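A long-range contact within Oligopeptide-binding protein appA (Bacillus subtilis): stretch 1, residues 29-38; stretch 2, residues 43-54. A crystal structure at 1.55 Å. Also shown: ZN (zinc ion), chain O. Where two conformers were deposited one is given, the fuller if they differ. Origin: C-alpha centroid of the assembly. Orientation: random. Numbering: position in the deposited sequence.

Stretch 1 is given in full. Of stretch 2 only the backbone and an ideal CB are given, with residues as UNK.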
ATOM      1  N   ILE A  29      -0.258  -8.808  11.047  1.00 29.19           N
ATOM      2  CA  ILE A  29       0.792  -9.793  10.674  1.00 29.00           C
ATOM      3  C   ILE A  29       2.102  -9.166  10.209  1.00 29.37           C
ATOM      4  O   ILE A  29       3.056  -9.899   9.927  1.00 29.79           O
ATOM      5  CB  ILE A  29       0.311 -10.800   9.610  1.00 28.67           C
ATOM      6  CG1 ILE A  29       0.031 -10.124   8.269  1.00 29.54           C
ATOM      7  CG2 ILE A  29      -0.906 -11.570  10.154  1.00 30.78           C
ATOM      8  CD1 ILE A  29      -0.173 -11.127   7.111  1.00 30.40           C
ATOM      9  N   GLY A  30       2.172  -7.848  10.131  1.00 29.15           N
ATOM     10  CA  GLY A  30       3.398  -7.151   9.708  1.00 29.60           C
ATOM     11  C   GLY A  30       3.783  -6.036  10.677  1.00 30.38           C
ATOM     12  O   GLY A  30       2.944  -5.262  11.093  1.00 32.02           O
ATOM     13  N   GLU A  31       5.056  -5.985  11.050  1.00 29.83           N
ATOM     14  CA  GLU A  31       5.543  -4.915  11.918  1.00 28.71           C
ATOM     15  C   GLU A  31       5.928  -3.690  11.123  1.00 28.68           C
ATOM     16  O   GLU A  31       6.583  -3.819  10.090  1.00 28.35           O
ATOM     17  CB  GLU A  31       6.753  -5.395  12.703  1.00 28.24           C
ATOM     18  CG  GLU A  31       7.167  -4.476  13.827  1.00 28.09           C
ATOM     19  CD  GLU A  31       8.108  -5.147  14.790  1.00 28.19           C
ATOM     20  OE1 GLU A  31       8.684  -6.218  14.456  1.00 36.61           O
ATOM     21  OE2 GLU A  31       8.277  -4.579  15.884  1.00 28.18           O
ATOM     22  N   PRO A  32       5.549  -2.486  11.610  1.00 28.95           N
ATOM     23  CA  PRO A  32       6.029  -1.281  10.951  1.00 29.44           C
ATOM     24  C   PRO A  32       7.544  -1.107  10.973  1.00 27.62           C
ATOM     25  O   PRO A  32       8.298  -1.792  11.752  1.00 28.18           O
ATOM     26  CB  PRO A  32       5.371  -0.147  11.754  1.00 29.29           C
ATOM     27  CG  PRO A  32       4.212  -0.775  12.432  1.00 32.12           C
ATOM     28  CD  PRO A  32       4.673  -2.159  12.761  1.00 29.76           C
ATOM     29  N   THR A  33       8.000  -0.168  10.155  1.00 27.54           N
ATOM     30  CA  THR A  33       9.409   0.188  10.054  1.00 28.57           C
ATOM     31  C   THR A  33       9.678   1.559  10.681  1.00 28.69           C
ATOM     32  O   THR A  33      10.577   1.725  11.478  1.00 28.92           O
ATOM     33  CB  THR A  33       9.809   0.207   8.583  1.00 28.85           C
ATOM     34  OG1 THR A  33       9.729  -1.114   8.063  1.00 30.55           O
ATOM     35  CG2 THR A  33      11.260   0.596   8.401  1.00 27.92           C
ATOM     36  N   LEU A  34       8.878   2.543  10.303  1.00 28.68           N
ATOM     37  CA  LEU A  34       9.025   3.862  10.863  1.00 28.72           C
ATOM     38  C   LEU A  34       7.751   4.673  10.631  1.00 28.55           C
ATOM     39  O   LEU A  34       6.920   4.279   9.856  1.00 29.04           O
ATOM     40  CB  LEU A  34      10.235   4.567  10.248  1.00 28.42           C
ATOM     41  CG  LEU A  34      10.156   5.234   8.874  1.00 32.05           C
ATOM     42  CD1 LEU A  34      11.366   6.003   8.490  1.00 38.63           C
ATOM     43  CD2 LEU A  34       9.741   4.351   7.771  1.00 31.96           C
ATOM     44  N   PHE A  35       7.628   5.809  11.304  1.00 27.59           N
ATOM     45  CA  PHE A  35       6.408   6.607  11.249  1.00 28.20           C
ATOM     46  C   PHE A  35       6.725   7.972  10.685  1.00 29.13           C
ATOM     47  O   PHE A  35       6.989   8.911  11.398  1.00 28.42           O
ATOM     48  CB  PHE A  35       5.788   6.735  12.637  1.00 28.64           C
ATOM     49  CG  PHE A  35       5.807   5.458  13.420  1.00 29.81           C
ATOM     50  CD1 PHE A  35       6.412   5.394  14.644  1.00 30.17           C
ATOM     51  CD2 PHE A  35       5.232   4.325  12.916  1.00 30.76           C
ATOM     52  CE1 PHE A  35       6.425   4.231  15.348  1.00 28.25           C
ATOM     53  CE2 PHE A  35       5.257   3.167  13.620  1.00 31.17           C
ATOM     54  CZ  PHE A  35       5.860   3.128  14.841  1.00 29.18           C
ATOM     55  N   ASN A  36       6.700   8.031   9.372  1.00 29.21           N
ATOM     56  CA  ASN A  36       7.017   9.242   8.638  1.00 29.18           C
ATOM     57  C   ASN A  36       6.627   9.060   7.175  1.00 28.51           C
ATOM     58  O   ASN A  36       7.203   8.280   6.461  1.00 28.23           O
ATOM     59  CB  ASN A  36       8.508   9.573   8.739  1.00 28.99           C
ATOM     60  CG  ASN A  36       8.843  10.959   8.228  1.00 30.56           C
ATOM     61  OD1 ASN A  36       8.213  11.444   7.265  1.00 30.24           O
ATOM     62  ND2 ASN A  36       9.829  11.625   8.861  1.00 28.70           N
ATOM     63  N   SER A  37       5.573   9.745   6.737  1.00 29.92           N
ATOM     64  CA  SER A  37       5.034   9.509   5.419  1.00 30.66           C
ATOM     65  C   SER A  37       6.009   9.824   4.270  1.00 29.12           C
ATOM     66  O   SER A  37       5.818   9.345   3.146  1.00 29.94           O
ATOM     67  CB  SER A  37       3.742  10.278   5.254  1.00 32.87           C
ATOM     68  OG  SER A  37       4.015  11.643   5.178  0.50 35.84           O
ATOM     69  N   LEU A  38       7.047  10.614   4.542  1.00 28.92           N
ATOM     70  CA  LEU A  38       8.034  10.932   3.509  1.00 29.36           C
ATOM     71  C   LEU A  38       8.963   9.743   3.201  1.00 29.45           C
ATOM     72  O   LEU A  38       9.651   9.747   2.177  1.00 30.44           O
ATOM     73  CB  LEU A  38       8.846  12.170   3.885  1.00 29.64           C
ATOM     74  CG  LEU A  38       8.054  13.456   4.159  1.00 31.82           C
ATOM     75  CD1 LEU A  38       8.975  14.550   4.702  1.00 32.34           C
ATOM     76  CD2 LEU A  38       7.366  13.849   2.875  1.00 33.74           C
ATOM     77  N   UNK A  43       2.047  -0.561   4.387  1.00 29.45           N
ATOM     78  CA  UNK A  43       0.794  -0.266   5.046  1.00 30.79           C
ATOM     79  C   UNK A  43       0.834  -0.322   6.571  1.00 31.21           C
ATOM     80  O   UNK A  43       0.104   0.369   7.244  1.00 31.27           O
ATOM     81  CB  UNK A  43      -0.271  -1.241   4.539  1.00 30.79           C
ATOM     82  N   UNK A  44       1.704  -1.131   7.139  1.00 30.59           N
ATOM     83  CA  UNK A  44       1.784  -1.212   8.588  1.00 30.07           C
ATOM     84  C   UNK A  44       2.284   0.113   9.154  1.00 29.44           C
ATOM     85  O   UNK A  44       1.765   0.627  10.157  1.00 30.67           O
ATOM     86  CB  UNK A  44       2.698  -2.362   9.017  1.00 30.07           C
ATOM     87  N   UNK A  45       3.336   0.660   8.549  1.00 29.30           N
ATOM     88  CA  UNK A  45       3.821   2.003   8.911  1.00 28.17           C
ATOM     89  C   UNK A  45       2.717   3.015   8.728  1.00 28.98           C
ATOM     90  O   UNK A  45       2.479   3.827   9.603  1.00 29.54           O
ATOM     91  CB  UNK A  45       5.039   2.396   8.073  1.00 28.17           C
ATOM     92  N   UNK A  46       2.034   2.931   7.619  1.00 30.56           N
ATOM     93  CA  UNK A  46       1.013   3.916   7.314  1.00 30.65           C
ATOM     94  C   UNK A  46      -0.146   3.853   8.341  1.00 31.32           C
ATOM     95  O   UNK A  46      -0.724   4.881   8.719  1.00 29.58           O
ATOM     96  CB  UNK A  46       0.486   3.694   5.895  1.00 30.65           C
ATOM     97  N   UNK A  47      -0.510   2.655   8.786  1.00 30.66           N
ATOM     98  CA  UNK A  47      -1.548   2.517   9.821  1.00 30.38           C
ATOM     99  C   UNK A  47      -1.217   3.339  11.072  1.00 30.29           C
ATOM    100  O   UNK A  47      -2.114   3.993  11.654  1.00 31.94           O
ATOM    101  CB  UNK A  47      -1.719   1.045  10.201  1.00 30.38           C
ATOM    102  N   UNK A  48       0.028   3.280  11.522  1.00 29.02           N
ATOM    103  CA  UNK A  48       0.396   4.000  12.733  1.00 28.73           C
ATOM    104  C   UNK A  48       0.453   5.526  12.447  1.00 29.16           C
ATOM    105  O   UNK A  48      -0.007   6.344  13.264  1.00 28.88           O
ATOM    106  CB  UNK A  48       1.740   3.494  13.260  1.00 28.73           C
ATOM    107  N   UNK A  49       1.043   5.904  11.305  1.00 29.78           N
ATOM    108  CA  UNK A  49       1.119   7.305  10.904  1.00 29.58           C
ATOM    109  C   UNK A  49      -0.243   8.002  10.912  1.00 30.17           C
ATOM    110  O   UNK A  49      -0.370   9.140  11.354  1.00 29.56           O
ATOM    111  CB  UNK A  49       1.738   7.408   9.509  1.00 29.58           C
ATOM    112  N   UNK A  50      -1.256   7.289  10.457  1.00 29.41           N
ATOM    113  CA  UNK A  50      -2.603   7.884  10.390  1.00 29.60           C
ATOM    114  C   UNK A  50      -3.245   8.081  11.760  1.00 30.09           C
ATOM    115  O   UNK A  50      -4.240   8.817  11.868  1.00 31.93           O
ATOM    116  CB  UNK A  50      -3.515   7.004   9.533  1.00 29.60           C
ATOM    117  N   UNK A  51      -2.712   7.443  12.802  1.00 28.94           N
ATOM    118  CA  UNK A  51      -3.141   7.684  14.186  1.00 28.71           C
ATOM    119  C   UNK A  51      -2.323   8.761  14.853  1.00 28.94           C
ATOM    120  O   UNK A  51      -2.831   9.508  15.679  1.00 29.23           O
ATOM    121  CB  UNK A  51      -3.051   6.396  15.006  1.00 28.71           C
ATOM    122  N   UNK A  52      -1.018   8.807  14.554  1.00 28.97           N
ATOM    123  CA  UNK A  52      -0.114   9.799  15.196  1.00 28.85           C
ATOM    124  C   UNK A  52      -0.174  11.225  14.658  1.00 28.40           C
ATOM    125  O   UNK A  52       0.115  12.165  15.403  1.00 28.30           O
ATOM    126  CB  UNK A  52       1.330   9.312  15.061  1.00 28.85           C
ATOM    127  N   UNK A  53      -0.436  11.379  13.346  1.00 28.95           N
ATOM    128  CA  UNK A  53      -0.251  12.637  12.646  1.00 28.98           C
ATOM    129  C   UNK A  53      -1.557  13.136  12.106  1.00 29.16           C
ATOM    130  O   UNK A  53      -2.544  12.391  12.053  1.00 28.92           O
ATOM    131  CB  UNK A  53       0.767  12.489  11.513  1.00 28.98           C
ATOM    132  N   UNK A  54      -1.524  14.384  11.652  1.00 28.52           N
ATOM    133  CA  UNK A  54      -2.598  14.991  10.899  1.00 29.57           C
ATOM    134  C   UNK A  54      -2.136  15.273   9.457  1.00 29.65           C
ATOM    135  O   UNK A  54      -0.938  15.388   9.172  1.00 30.08           O
ATOM    136  CB  UNK A  54      -3.067  16.276  11.584  1.00 29.57           C
TER
HETATM  137 ZN    ZN O 533      -3.801  -2.298   8.199  1.00 88.06          ZN

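Stretch 2 is helical from position 43 to 52 and lies against the irregular chain of stretch 1; the positions that meet it recur with helical spacing: 44, 45, 48, 49 and 52, with 53 just beyond.

At position 43 nothing of stretch 1 is in reach, but the zinc ion ZN lies 5.2 Å from the ideal CB, so a polar or acidic residue (aspartate, asparagine, glutamate, serine) would be at home near the metal. The residue is Asp43; its OD2 accepts a hydrogen bond from water 1 (2.5 Å to the water O), which in turn binds the zinc ion.

Position 44 points its CB toward stretch 1, where the ideal CB is already 3.6 Å from Gly30 O and 3.9 Å from Pro32 N. With the backbone this near, a small side chain suits best. The residue is Ala44, whose CB packs 4.1 Å from Pro32 CG.

At position 45 the CB points sideways and sits tightly, 3.2 Å from Leu34 O, while the amide of Thr33 is close by. A compact residue is favored, and one with an acceptor could use that N-H; serine, threonine or alanine are plausible. Ser45 is found, and Thr33 N donates to its OG at 3.0 Å in an almost straight hydrogen bond (174°).

Position 46 points away, so stretch 1 sets little constraint; it is Thr46. Position 47, also beyond contact with stretch 1, has its CB on the side of the zinc ion, and a metal ligand such as aspartate, glutamate or histidine would be reasonable. Asp47 binds zinc through OD2 at 2.3 Å, beside three waters.

Position 48 points toward stretch 1, with its ideal CB 3.6 Å from Phe35 CE2 and 5.0 Å from Pro32 CG. An aliphatic side chain such as valine, isoleucine or leucine would match this apolar surface. In Ile48, CG2 lies over one face of the Phe35 ring, 3.8 Å from the ring centroid in a CH-pi contact, and CG1 reaches Pro32 CG at 3.9 Å.

From position 49 the CB points sideways, 5.0 Å from Asn36 N. A longer side chain with an acceptor, glutamate or glutamine, could extend to that amide. Glu49 does so: its end comes nearer stretch 1, and OE2 accepts from Asn36 N at 2.8 Å, while its CG lies 4.1 Å from Phe35 CB.

Positions 50, 51 and 54 are out of reach and unconstrained by stretch 1; they are Asn50, Met51 and Ser54.

Position 52 points toward stretch 1, but its ideal CB has no neighbor there within 5.5 Å, leaving room for a larger apolar residue to approach Phe35. Leu52 brings CD1 to 3.9 Å from Phe35 CB.

Position 53, the first to leave helical phi/psi, also points toward stretch 1 across a gap. Phe35 O is a distant acceptor, so a long residue ending in a donor would suit, tyrosine, lysine or arginine among them. Tyr53 spans the gap: its OH donates to Phe35 O at 2.8 Å, and its CE2 lies 4.2 Å from Phe35 CB.

Stretch 2 43-54: DASTDIENMLYS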
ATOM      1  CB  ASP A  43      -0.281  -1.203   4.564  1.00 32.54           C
ATOM      2  CG  ASP A  43      -1.610  -0.500   4.428  1.00 40.03           C
ATOM      3  OD1 ASP A  43      -1.657   0.611   3.828  1.00 48.39           O
ATOM      4  OD2 ASP A  43      -2.608  -1.051   4.938  1.00 47.90           O
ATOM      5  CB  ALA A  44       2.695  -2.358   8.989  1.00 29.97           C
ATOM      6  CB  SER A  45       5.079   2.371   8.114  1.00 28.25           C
ATOM      7  OG  SER A  45       6.157   1.416   8.314  1.00 28.91           O
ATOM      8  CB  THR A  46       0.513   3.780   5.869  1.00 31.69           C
ATOM      9  OG1 THR A  46       1.610   3.982   4.970  1.00 35.01           O
ATOM     10  CG2 THR A  46      -0.534   4.819   5.510  1.00 32.15           C
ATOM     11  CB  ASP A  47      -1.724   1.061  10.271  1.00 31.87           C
ATOM     12  CG  ASP A  47      -2.496   0.200   9.289  1.00 33.90           C
ATOM     13  OD1 ASP A  47      -3.272   0.720   8.435  1.00 34.11           O
ATOM     14  OD2 ASP A  47      -2.335  -1.034   9.467  1.00 36.04           O
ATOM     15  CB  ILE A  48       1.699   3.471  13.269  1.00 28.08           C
ATOM     16  CG1 ILE A  48       1.590   1.971  13.504  1.00 30.96           C
ATOM     17  CG2 ILE A  48       2.085   4.220  14.550  1.00 28.88           C
ATOM     18  CD1 ILE A  48       0.656   1.562  14.568  1.00 32.40           C
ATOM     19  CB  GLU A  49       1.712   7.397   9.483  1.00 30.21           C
ATOM     20  CG  GLU A  49       3.185   7.043   9.421  1.00 31.05           C
ATOM     21  CD  GLU A  49       3.689   6.835   8.005  1.00 33.06           C
ATOM     22  OE1 GLU A  49       2.915   7.014   7.053  1.00 32.31           O
ATOM     23  OE2 GLU A  49       4.880   6.489   7.820  1.00 31.30           O
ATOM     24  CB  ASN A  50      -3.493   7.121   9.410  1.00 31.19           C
ATOM     25  CG  ASN A  50      -3.209   7.538   7.981  1.00 35.53           C
ATOM     26  OD1 ASN A  50      -2.213   7.138   7.379  1.00 40.39           O
ATOM     27  ND2 ASN A  50      -4.025   8.422   7.476  1.00 35.74           N
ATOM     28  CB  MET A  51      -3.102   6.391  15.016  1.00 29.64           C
ATOM     29  CG  MET A  51      -4.212   5.456  14.616  1.00 28.85           C
ATOM     30  SD  MET A  51      -4.375   3.962  15.620  1.00 31.53           S
ATOM     31  CE  MET A  51      -2.935   3.069  15.080  1.00 32.14           C
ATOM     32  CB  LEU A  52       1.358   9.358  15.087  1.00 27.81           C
ATOM     33  CG  LEU A  52       1.801   8.098  15.819  1.00 29.90           C
ATOM     34  CD1 LEU A  52       3.168   7.650  15.425  1.00 30.95           C
ATOM     35  CD2 LEU A  52       1.704   8.378  17.279  1.00 31.97           C
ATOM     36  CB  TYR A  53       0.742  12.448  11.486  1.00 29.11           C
ATOM     37  CG  TYR A  53       2.090  11.987  11.947  1.00 27.77           C
ATOM     38  CD1 TYR A  53       2.882  12.820  12.727  1.00 28.97           C
ATOM     39  CD2 TYR A  53       2.577  10.767  11.560  1.00 28.07           C
ATOM     40  CE1 TYR A  53       4.123  12.415  13.180  1.00 28.74           C
ATOM     41  CE2 TYR A  53       3.809  10.357  11.998  1.00 26.67           C
ATOM     42  CZ  TYR A  53       4.565  11.183  12.785  1.00 29.84           C
ATOM     43  OH  TYR A  53       5.827  10.730  13.187  1.00 29.95           O
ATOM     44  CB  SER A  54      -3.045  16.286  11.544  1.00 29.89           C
ATOM     45  OG  SER A  54      -3.491  16.090  12.873  1.00 30.79           O
TER
HETATM   46  O   HOH W   1      -2.178  -2.676   6.760  0.50 32.12           O
HETATM   47  O   HOH W   2      -4.956  -4.398   8.609  0.50 39.13           O
HETATM   48  O   HOH W   3      -4.577  -2.965  10.333  0.50 34.84           O
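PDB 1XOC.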